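Local coordinates for protein lactaldehyde dehydrogenase (Escherichia coli, PDB 2IMP) that oxidises L-lactaldehyde irreversibly to L-lactate with NAD+ as a homotetramer, in the breakdown of L-fucose and L-rhamnose, and also acts on glycolaldehyde and L-glyceraldehyde, at residues A[38-43]-A[206-211]; A[45-50]-A[217-222]. All coordinates share one frame; numbering follows the deposited sequence.

Contact 1 (A[38-43]-A[206-211]); sequences IPDGQA and LGRGET. With NAI (1,4-dihydronicotinamide adenine dinucleotide), chain D.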
ATOM      1  N   ILE A  38     -16.758  12.426  41.327  1.00 21.34           N
ATOM      2  CA  ILE A  38     -15.978  13.202  40.383  1.00 20.72           C
ATOM      3  C   ILE A  38     -16.527  14.612  40.200  1.00 21.31           C
ATOM      4  O   ILE A  38     -17.721  14.856  40.384  1.00 20.81           O
ATOM      5  CB  ILE A  38     -15.917  12.530  38.988  1.00 19.38           C
ATOM      6  CG1 ILE A  38     -17.331  12.330  38.446  1.00 17.65           C
ATOM      7  CG2 ILE A  38     -15.159  11.218  39.076  1.00 18.87           C
ATOM      8  CD1 ILE A  38     -17.371  11.917  36.987  1.00 20.46           C
ATOM      9  N   PRO A  39     -15.657  15.556  39.845  1.00 21.03           N
ATOM     10  CA  PRO A  39     -16.142  16.917  39.658  1.00 22.42           C
ATOM     11  C   PRO A  39     -17.184  17.058  38.548  1.00 23.83           C
ATOM     12  O   PRO A  39     -17.119  16.375  37.522  1.00 23.69           O
ATOM     13  CB  PRO A  39     -14.865  17.706  39.363  1.00 22.06           C
ATOM     14  CG  PRO A  39     -13.898  16.680  38.880  1.00 23.65           C
ATOM     15  CD  PRO A  39     -14.192  15.500  39.748  1.00 22.42           C
ATOM     16  N   ASP A  40     -18.169  17.916  38.792  1.00 23.56           N
ATOM     17  CA  ASP A  40     -19.172  18.197  37.785  1.00 24.34           C
ATOM     18  C   ASP A  40     -18.566  19.232  36.817  1.00 23.66           C
ATOM     19  O   ASP A  40     -19.021  20.372  36.711  1.00 22.61           O
ATOM     20  CB  ASP A  40     -20.452  18.735  38.442  1.00 25.86           C
ATOM     21  CG  ASP A  40     -21.593  18.912  37.450  1.00 28.83           C
ATOM     22  OD1 ASP A  40     -21.646  18.161  36.457  1.00 30.04           O
ATOM     23  OD2 ASP A  40     -22.453  19.793  37.669  1.00 32.33           O
ATOM     24  N   GLY A  41     -17.487  18.792  36.174  1.00 21.65           N
ATOM     25  CA  GLY A  41     -16.737  19.609  35.242  1.00 20.58           C
ATOM     26  C   GLY A  41     -17.536  20.495  34.319  1.00 19.31           C
ATOM     27  O   GLY A  41     -18.691  20.221  34.001  1.00 20.20           O
ATOM     28  N   GLN A  42     -16.900  21.573  33.892  1.00 19.20           N
ATOM     29  CA  GLN A  42     -17.523  22.525  32.990  1.00 20.67           C
ATOM     30  C   GLN A  42     -16.619  22.843  31.791  1.00 20.29           C
ATOM     31  O   GLN A  42     -15.441  22.478  31.786  1.00 20.75           O
ATOM     32  CB  GLN A  42     -17.852  23.819  33.751  1.00 21.04           C
ATOM     33  CG  GLN A  42     -18.783  23.624  34.954  1.00 21.91           C
ATOM     34  CD  GLN A  42     -20.191  23.222  34.548  1.00 23.77           C
ATOM     35  OE1 GLN A  42     -20.822  23.889  33.732  1.00 26.06           O
ATOM     36  NE2 GLN A  42     -20.694  22.131  35.125  1.00 24.30           N
ATOM     37  N   ALA A  43     -17.169  23.524  30.794  1.00 21.60           N
ATOM     38  CA  ALA A  43     -16.400  23.882  29.611  1.00 22.00           C
ATOM     39  C   ALA A  43     -14.993  24.459  29.920  1.00 22.31           C
ATOM     40  O   ALA A  43     -13.997  24.037  29.330  1.00 22.06           O
ATOM     41  CB  ALA A  43     -17.196  24.868  28.758  1.00 21.22           C
ATOM     42  N   LEU A 206     -13.118  15.513  33.737  1.00 16.32           N
ATOM     43  CA  LEU A 206     -14.273  14.797  34.263  1.00 16.65           C
ATOM     44  C   LEU A 206     -15.591  15.582  34.300  1.00 17.06           C
ATOM     45  O   LEU A 206     -15.613  16.755  34.676  1.00 17.85           O
ATOM     46  CB  LEU A 206     -13.938  14.296  35.670  1.00 17.14           C
ATOM     47  CG  LEU A 206     -12.651  13.467  35.762  1.00 17.91           C
ATOM     48  CD1 LEU A 206     -12.213  13.341  37.209  1.00 16.94           C
ATOM     49  CD2 LEU A 206     -12.880  12.097  35.136  1.00 15.04           C
ATOM     50  N   GLY A 207     -16.679  14.918  33.917  1.00 16.57           N
ATOM     51  CA  GLY A 207     -17.974  15.571  33.923  1.00 18.11           C
ATOM     52  C   GLY A 207     -19.020  14.928  33.031  1.00 19.32           C
ATOM     53  O   GLY A 207     -18.849  13.805  32.541  1.00 19.17           O
ATOM     54  N   ARG A 208     -20.113  15.651  32.824  1.00 19.05           N
ATOM     55  CA  ARG A 208     -21.207  15.174  31.996  1.00 20.83           C
ATOM     56  C   ARG A 208     -21.005  15.431  30.498  1.00 20.23           C
ATOM     57  O   ARG A 208     -20.131  16.201  30.096  1.00 19.50           O
ATOM     58  CB  ARG A 208     -22.522  15.827  32.427  1.00 22.28           C
ATOM     59  CG  ARG A 208     -22.985  15.455  33.833  1.00 30.03           C
ATOM     60  CD  ARG A 208     -24.170  16.320  34.239  1.00 32.21           C
ATOM     61  NE  ARG A 208     -23.812  17.736  34.201  1.00 37.84           N
ATOM     62  CZ  ARG A 208     -24.689  18.736  34.199  1.00 40.87           C
ATOM     63  NH1 ARG A 208     -25.991  18.480  34.230  1.00 43.33           N
ATOM     64  NH2 ARG A 208     -24.265  19.991  34.165  1.00 42.41           N
ATOM     65  N   GLY A 209     -21.834  14.784  29.689  1.00 19.63           N
ATOM     66  CA  GLY A 209     -21.735  14.960  28.257  1.00 19.78           C
ATOM     67  C   GLY A 209     -22.149  16.340  27.793  1.00 19.95           C
ATOM     68  O   GLY A 209     -21.426  16.988  27.035  1.00 17.80           O
ATOM     69  N   GLU A 210     -23.312  16.789  28.257  1.00 22.24           N
ATOM     70  CA  GLU A 210     -23.849  18.099  27.894  1.00 24.72           C
ATOM     71  C   GLU A 210     -22.897  19.287  28.168  1.00 21.66           C
ATOM     72  O   GLU A 210     -22.933  20.302  27.472  1.00 23.04           O
ATOM     73  CB  GLU A 210     -25.169  18.349  28.637  1.00 28.19           C
ATOM     74  CG  GLU A 210     -26.285  17.347  28.345  1.00 35.81           C
ATOM     75  CD  GLU A 210     -25.957  15.915  28.776  1.00 40.65           C
ATOM     76  OE1 GLU A 210     -25.192  15.730  29.750  1.00 40.39           O
ATOM     77  OE2 GLU A 210     -26.485  14.970  28.143  1.00 42.98           O
ATOM     78  N   THR A 211     -22.063  19.144  29.188  1.00 20.39           N
ATOM     79  CA  THR A 211     -21.115  20.185  29.559  1.00 20.07           C
ATOM     80  C   THR A 211     -19.682  19.966  29.002  1.00 20.15           C
ATOM     81  O   THR A 211     -19.308  20.521  27.965  1.00 18.55           O
ATOM     82  CB  THR A 211     -21.023  20.302  31.094  1.00 21.35           C
ATOM     83  OG1 THR A 211     -20.758  19.008  31.648  1.00 20.43           O
ATOM     84  CG2 THR A 211     -22.335  20.836  31.677  1.00 20.25           C
TER
HETATM   85  PA  NAI D 506     -23.675   7.799  25.786  0.50 26.44           P
HETATM   86  O1A NAI D 506     -23.652   8.431  24.457  0.50 29.52           O
HETATM   87  O2A NAI D 506     -24.925   8.156  26.597  0.50 27.21           O
HETATM   88  O5B NAI D 506     -22.359   8.221  26.586  0.50 24.58           O
HETATM   89  C5B NAI D 506     -21.041   8.033  26.093  0.50 19.43           C
HETATM   90  C4B NAI D 506     -20.171   9.284  26.295  0.50 15.44           C
HETATM   91  O4B NAI D 506     -20.689  10.403  25.573  0.50 12.67           O
HETATM   92  C3B NAI D 506     -20.064   9.755  27.754  0.50 13.56           C
HETATM   93  O3B NAI D 506     -18.718  10.113  28.055  0.50 13.82           O
HETATM   94  C2B NAI D 506     -21.048  10.906  27.810  0.50 11.93           C
HETATM   95  O2B NAI D 506     -20.854  11.826  28.853  0.50 12.63           O
HETATM   96  C1B NAI D 506     -20.903  11.515  26.439  0.50 13.34           C
HETATM   97  N9A NAI D 506     -22.092  12.303  25.998  0.50 12.70           N
HETATM   98  C8A NAI D 506     -23.455  12.067  26.172  0.50 11.76           C
HETATM   99  N7A NAI D 506     -24.154  13.088  25.588  0.50 12.60           N
HETATM  100  C5A NAI D 506     -23.273  13.962  25.053  0.50 12.38           C
HETATM  101  C6A NAI D 506     -23.429  15.171  24.343  0.50 13.56           C
HETATM  102  N6A NAI D 506     -24.640  15.664  24.091  0.50 13.95           N
HETATM  103  N1A NAI D 506     -22.289  15.862  23.906  0.50 13.21           N
HETATM  104  C2A NAI D 506     -21.008  15.356  24.166  0.50 11.45           C
HETATM  105  N3A NAI D 506     -20.861  14.152  24.872  0.50 11.41           N
HETATM  106  C4A NAI D 506     -21.975  13.471  25.301  0.50 12.26           C
HETATM  107  O3  NAI D 506     -23.573   6.222  25.504  0.50 32.48           O
HETATM  108  PN  NAI D 506     -23.325   5.045  26.579  0.50 38.95           P
HETATM  109  O1N NAI D 506     -22.153   5.338  27.422  0.50 38.81           O
HETATM  110  O2N NAI D 506     -23.311   3.756  25.808  0.50 38.34           O
HETATM  111  O5D NAI D 506     -24.710   5.114  27.414  0.50 38.29           O
HETATM  112  C5D NAI D 506     -24.863   5.660  28.700  0.50 41.04           C
HETATM  113  C4D NAI D 506     -26.330   5.557  29.052  0.50 43.57           C
HETATM  114  O4D NAI D 506     -26.582   6.326  30.224  0.50 43.78           O
HETATM  115  C3D NAI D 506     -27.491   5.933  28.103  0.50 44.70           C
HETATM  116  O3D NAI D 506     -28.120   4.763  27.615  0.50 44.16           O
HETATM  117  C2D NAI D 506     -28.423   6.796  28.913  0.50 44.88           C
HETATM  118  O2D NAI D 506     -29.783   6.509  28.679  0.50 44.82           O
HETATM  119  C1D NAI D 506     -27.975   6.528  30.329  0.50 44.46           C
HETATM  120  N1N NAI D 506     -28.348   7.663  31.232  0.50 45.88           N
HETATM  121  C2N NAI D 506     -27.460   8.742  31.313  0.50 47.82           C
HETATM  122  C3N NAI D 506     -27.768   9.841  32.159  0.50 47.47           C
HETATM  123  C7N NAI D 506     -26.820  11.016  32.266  0.50 47.42           C
HETATM  124  O7N NAI D 506     -27.154  12.070  33.106  0.50 48.37           O
HETATM  125  N7N NAI D 506     -25.672  11.096  31.591  0.50 48.15           N
HETATM  126  C4N NAI D 506     -28.988   9.812  32.913  0.50 47.42           C
HETATM  127  C5N NAI D 506     -29.880   8.704  32.815  0.50 47.29           C
HETATM  128  C6N NAI D 506     -29.540   7.628  31.963  0.50 46.83           C
HETATM  129  O   HOH W   1     -20.394  18.105  34.107  1.00 17.82           O

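Contact 2 (A[45-50]-A[217-222]); sequences DARKAI and AGNPKV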
ATOM      1  N   ASP A  45     -12.954  23.899  32.264  1.00 20.74           N
ATOM      2  CA  ASP A  45     -12.006  22.846  32.615  1.00 20.87           C
ATOM      3  C   ASP A  45     -11.486  22.137  31.352  1.00 20.17           C
ATOM      4  O   ASP A  45     -10.299  21.821  31.237  1.00 19.78           O
ATOM      5  CB  ASP A  45     -12.666  21.827  33.544  1.00 22.03           C
ATOM      6  CG  ASP A  45     -13.194  22.464  34.811  1.00 23.60           C
ATOM      7  OD1 ASP A  45     -12.380  23.047  35.556  1.00 23.65           O
ATOM      8  OD2 ASP A  45     -14.415  22.385  35.056  1.00 23.51           O
ATOM      9  N   ALA A  46     -12.399  21.902  30.415  1.00 18.09           N
ATOM     10  CA  ALA A  46     -12.029  21.293  29.149  1.00 18.64           C
ATOM     11  C   ALA A  46     -11.066  22.214  28.375  1.00 18.09           C
ATOM     12  O   ALA A  46     -10.075  21.757  27.803  1.00 16.05           O
ATOM     13  CB  ALA A  46     -13.284  21.015  28.308  1.00 14.98           C
ATOM     14  N   ARG A  47     -11.373  23.515  28.389  1.00 18.65           N
ATOM     15  CA  ARG A  47     -10.531  24.492  27.712  1.00 20.37           C
ATOM     16  C   ARG A  47      -9.100  24.517  28.260  1.00 20.67           C
ATOM     17  O   ARG A  47      -8.141  24.617  27.496  1.00 20.64           O
ATOM     18  CB  ARG A  47     -11.133  25.895  27.809  1.00 22.56           C
ATOM     19  CG  ARG A  47     -12.497  26.025  27.180  1.00 26.78           C
ATOM     20  CD  ARG A  47     -12.839  27.477  26.876  1.00 31.90           C
ATOM     21  NE  ARG A  47     -14.166  27.584  26.275  1.00 35.40           N
ATOM     22  CZ  ARG A  47     -15.286  27.788  26.962  1.00 37.08           C
ATOM     23  NH1 ARG A  47     -15.240  27.922  28.282  1.00 38.60           N
ATOM     24  NH2 ARG A  47     -16.452  27.841  26.332  1.00 37.27           N
ATOM     25  N   LYS A  48      -8.968  24.431  29.583  1.00 21.06           N
ATOM     26  CA  LYS A  48      -7.643  24.402  30.190  1.00 21.37           C
ATOM     27  C   LYS A  48      -6.837  23.189  29.692  1.00 19.51           C
ATOM     28  O   LYS A  48      -5.647  23.296  29.381  1.00 19.42           O
ATOM     29  CB  LYS A  48      -7.751  24.346  31.718  1.00 25.20           C
ATOM     30  CG  LYS A  48      -8.306  25.609  32.352  1.00 32.42           C
ATOM     31  CD  LYS A  48      -8.506  25.436  33.856  1.00 36.97           C
ATOM     32  CE  LYS A  48      -9.231  26.640  34.451  1.00 40.87           C
ATOM     33  NZ  LYS A  48      -9.600  26.439  35.883  1.00 42.62           N
ATOM     34  N   ALA A  49      -7.513  22.045  29.618  1.00 17.27           N
ATOM     35  CA  ALA A  49      -6.885  20.824  29.133  1.00 16.44           C
ATOM     36  C   ALA A  49      -6.516  20.944  27.645  1.00 14.52           C
ATOM     37  O   ALA A  49      -5.417  20.580  27.228  1.00 13.38           O
ATOM     38  CB  ALA A  49      -7.820  19.629  29.348  1.00 14.20           C
ATOM     39  N   ILE A  50      -7.454  21.469  26.863  1.00 15.39           N
ATOM     40  CA  ILE A  50      -7.220  21.666  25.444  1.00 15.52           C
ATOM     41  C   ILE A  50      -6.070  22.656  25.184  1.00 15.65           C
ATOM     42  O   ILE A  50      -5.217  22.417  24.325  1.00 16.67           O
ATOM     43  CB  ILE A  50      -8.506  22.152  24.735  1.00 14.16           C
ATOM     44  CG1 ILE A  50      -9.530  21.012  24.720  1.00 14.88           C
ATOM     45  CG2 ILE A  50      -8.190  22.607  23.314  1.00 14.29           C
ATOM     46  CD1 ILE A  50     -10.879  21.391  24.148  1.00 12.13           C
ATOM     47  N   ALA A 217     -16.053  18.731  21.865  1.00 13.00           N
ATOM     48  CA  ALA A 217     -16.512  18.630  20.489  1.00 14.92           C
ATOM     49  C   ALA A 217     -16.583  19.993  19.761  1.00 16.03           C
ATOM     50  O   ALA A 217     -16.321  20.082  18.557  1.00 15.92           O
ATOM     51  CB  ALA A 217     -17.886  17.950  20.443  1.00 13.72           C
ATOM     52  N   GLY A 218     -16.908  21.041  20.517  1.00 15.33           N
ATOM     53  CA  GLY A 218     -17.049  22.365  19.938  1.00 13.68           C
ATOM     54  C   GLY A 218     -15.895  23.343  20.017  1.00 14.37           C
ATOM     55  O   GLY A 218     -15.948  24.401  19.396  1.00 15.37           O
ATOM     56  N   ASN A 219     -14.854  23.029  20.777  1.00 15.92           N
ATOM     57  CA  ASN A 219     -13.722  23.943  20.862  1.00 16.56           C
ATOM     58  C   ASN A 219     -12.941  24.033  19.523  1.00 16.97           C
ATOM     59  O   ASN A 219     -12.523  23.016  18.968  1.00 17.94           O
ATOM     60  CB  ASN A 219     -12.789  23.513  21.994  1.00 16.66           C
ATOM     61  CG  ASN A 219     -11.716  24.540  22.283  1.00 18.46           C
ATOM     62  OD1 ASN A 219     -10.864  24.818  21.437  1.00 18.63           O
ATOM     63  ND2 ASN A 219     -11.758  25.118  23.481  1.00 18.08           N
ATOM     64  N   PRO A 220     -12.749  25.256  19.002  1.00 16.86           N
ATOM     65  CA  PRO A 220     -12.037  25.491  17.739  1.00 15.28           C
ATOM     66  C   PRO A 220     -10.578  24.981  17.650  1.00 15.62           C
ATOM     67  O   PRO A 220     -10.046  24.808  16.557  1.00 15.88           O
ATOM     68  CB  PRO A 220     -12.134  27.010  17.565  1.00 16.65           C
ATOM     69  CG  PRO A 220     -12.153  27.508  18.976  1.00 17.56           C
ATOM     70  CD  PRO A 220     -13.096  26.531  19.654  1.00 16.46           C
ATOM     71  N   LYS A 221      -9.939  24.752  18.790  1.00 15.65           N
ATOM     72  CA  LYS A 221      -8.569  24.263  18.776  1.00 15.50           C
ATOM     73  C   LYS A 221      -8.460  22.740  18.561  1.00 15.11           C
ATOM     74  O   LYS A 221      -7.373  22.207  18.337  1.00 14.92           O
ATOM     75  CB  LYS A 221      -7.861  24.641  20.075  1.00 15.95           C
ATOM     76  CG  LYS A 221      -7.730  26.136  20.291  1.00 18.78           C
ATOM     77  CD  LYS A 221      -6.977  26.429  21.574  1.00 19.06           C
ATOM     78  CE  LYS A 221      -6.756  27.917  21.750  1.00 20.09           C
ATOM     79  NZ  LYS A 221      -5.886  28.173  22.916  1.00 21.79           N
ATOM     80  N   VAL A 222      -9.596  22.059  18.653  1.00 13.64           N
ATOM     81  CA  VAL A 222      -9.635  20.615  18.462  1.00 13.37           C
ATOM     82  C   VAL A 222      -9.677  20.215  16.968  1.00 12.85           C
ATOM     83  O   VAL A 222     -10.588  20.613  16.252  1.00 13.98           O
ATOM     84  CB  VAL A 222     -10.868  19.996  19.176  1.00 12.70           C
ATOM     85  CG1 VAL A 222     -10.959  18.500  18.880  1.00 10.05           C
ATOM     86  CG2 VAL A 222     -10.765  20.233  20.681  1.00 13.54           C
TER

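Contact 1 (A[38-43]-A[206-211])
D40 has CG anti to its backbone N (chi1 -174°), and R208 bends at chi3 (-59°), which turns NE back toward that carboxylate. The two close a salt bridge, D40 OD1 to R208 NE at 3.2 Å, one-sided in that OD2 stays 3.9 Å from R208 NH2. The carboxylate and guanidinium planes stand 60° apart. OD1 also takes a bond from water 1, 2.7 Å away. The same water donates to G41 O and accepts from R208 N and, at 2.6 Å, from T211 OG1, so four bonds grip it between the two segments. This joins the end of strand 34-39 to the start of helix 209-218 in the NAD-binding part of the aldehyde dehydrogenase fold: R208 is the N-cap of that helix, and G209 N lies 3.2 Å from O2B of the adenosine ribose of NADH. Across from Q42, a second N-cap, T211 presents CG2 to the amide, whose NE2 makes a nearly straight bond of 2.9 Å to D40 O. Away from the water the contact turns apolar: L206 CD1 sits 3.9 Å from P39 CD and also meets I38 CG2. G41 CA approaches L206 O at 3.1 Å in a CA-H...O contact.

Contact 2 (A[45-50]-A[217-222])
An Asx turn at the end of helix 209-218, overlapping a type I beta turn from N219 to V222, forms the surface against which helix 43-62 rests I50. N219 is the first residue to leave helical geometry, and the chain then turns toward strand 222-227, so the contact joins helix 43-62 to the loop between a helix and a strand of the NAD-binding part of the aldehyde dehydrogenase fold.

I50 does most of the touching. Its side chain meets that of N219 tip to tip, with CD1 3.6 Å from N219 CB and also close to CG and ND2 of the amide. The same methyl touches V222 CG2 at 3.7 Å, where the two side chains cross at about a right angle. The other branch, I50 CG2, packs on K221 CB at 3.8 Å and lies beside N219 OD1. One isoleucine thus meets three residues of the turn, while L216 and V174 also pack against it.

The N219 amide is held at both ends. CG stands anti to the backbone N (chi1 -171°), and OD1 accepts from K221 N at 2.8 Å, with K221 N lying in the plane of the side-chain carbonyl and the bond nearly straight at 162°. ND2 is hydrogen-bonded to E215 OE2, an oxygen that R47 NE also reaches in a salt bridge, so one carboxylate serves a residue from each segment. K221 sends its extended chain back to helix 43-62, where NZ forms salt bridges with D51 and E54. The polar ends at this outer margin therefore tie the turn to the helix as well, and R47 touches the turn itself through its aliphatic stem, CG lying 3.9 Å from N219 ND2.

Both contacts use helix 209-218, contact 1 at its start and contact 2 at its end, and on the other side strand 34-39 and helix 43-62 follow one another in the chain; their centres lie about 13 Å apart. D45 OD2 of contact 2 accepts a hydrogen bond from the backbone N of Q42 in contact 1, the N-cap residue of helix 43-62. The chemistry changes along the way. Contact 1, partly buried and next to the cofactor, combines ion pair, water and apolar patch directly between its segments. Contact 2 is buried at its isoleucine and exposed at its charged margin, farther from NADH, and its ionic partners lie just outside the two segments.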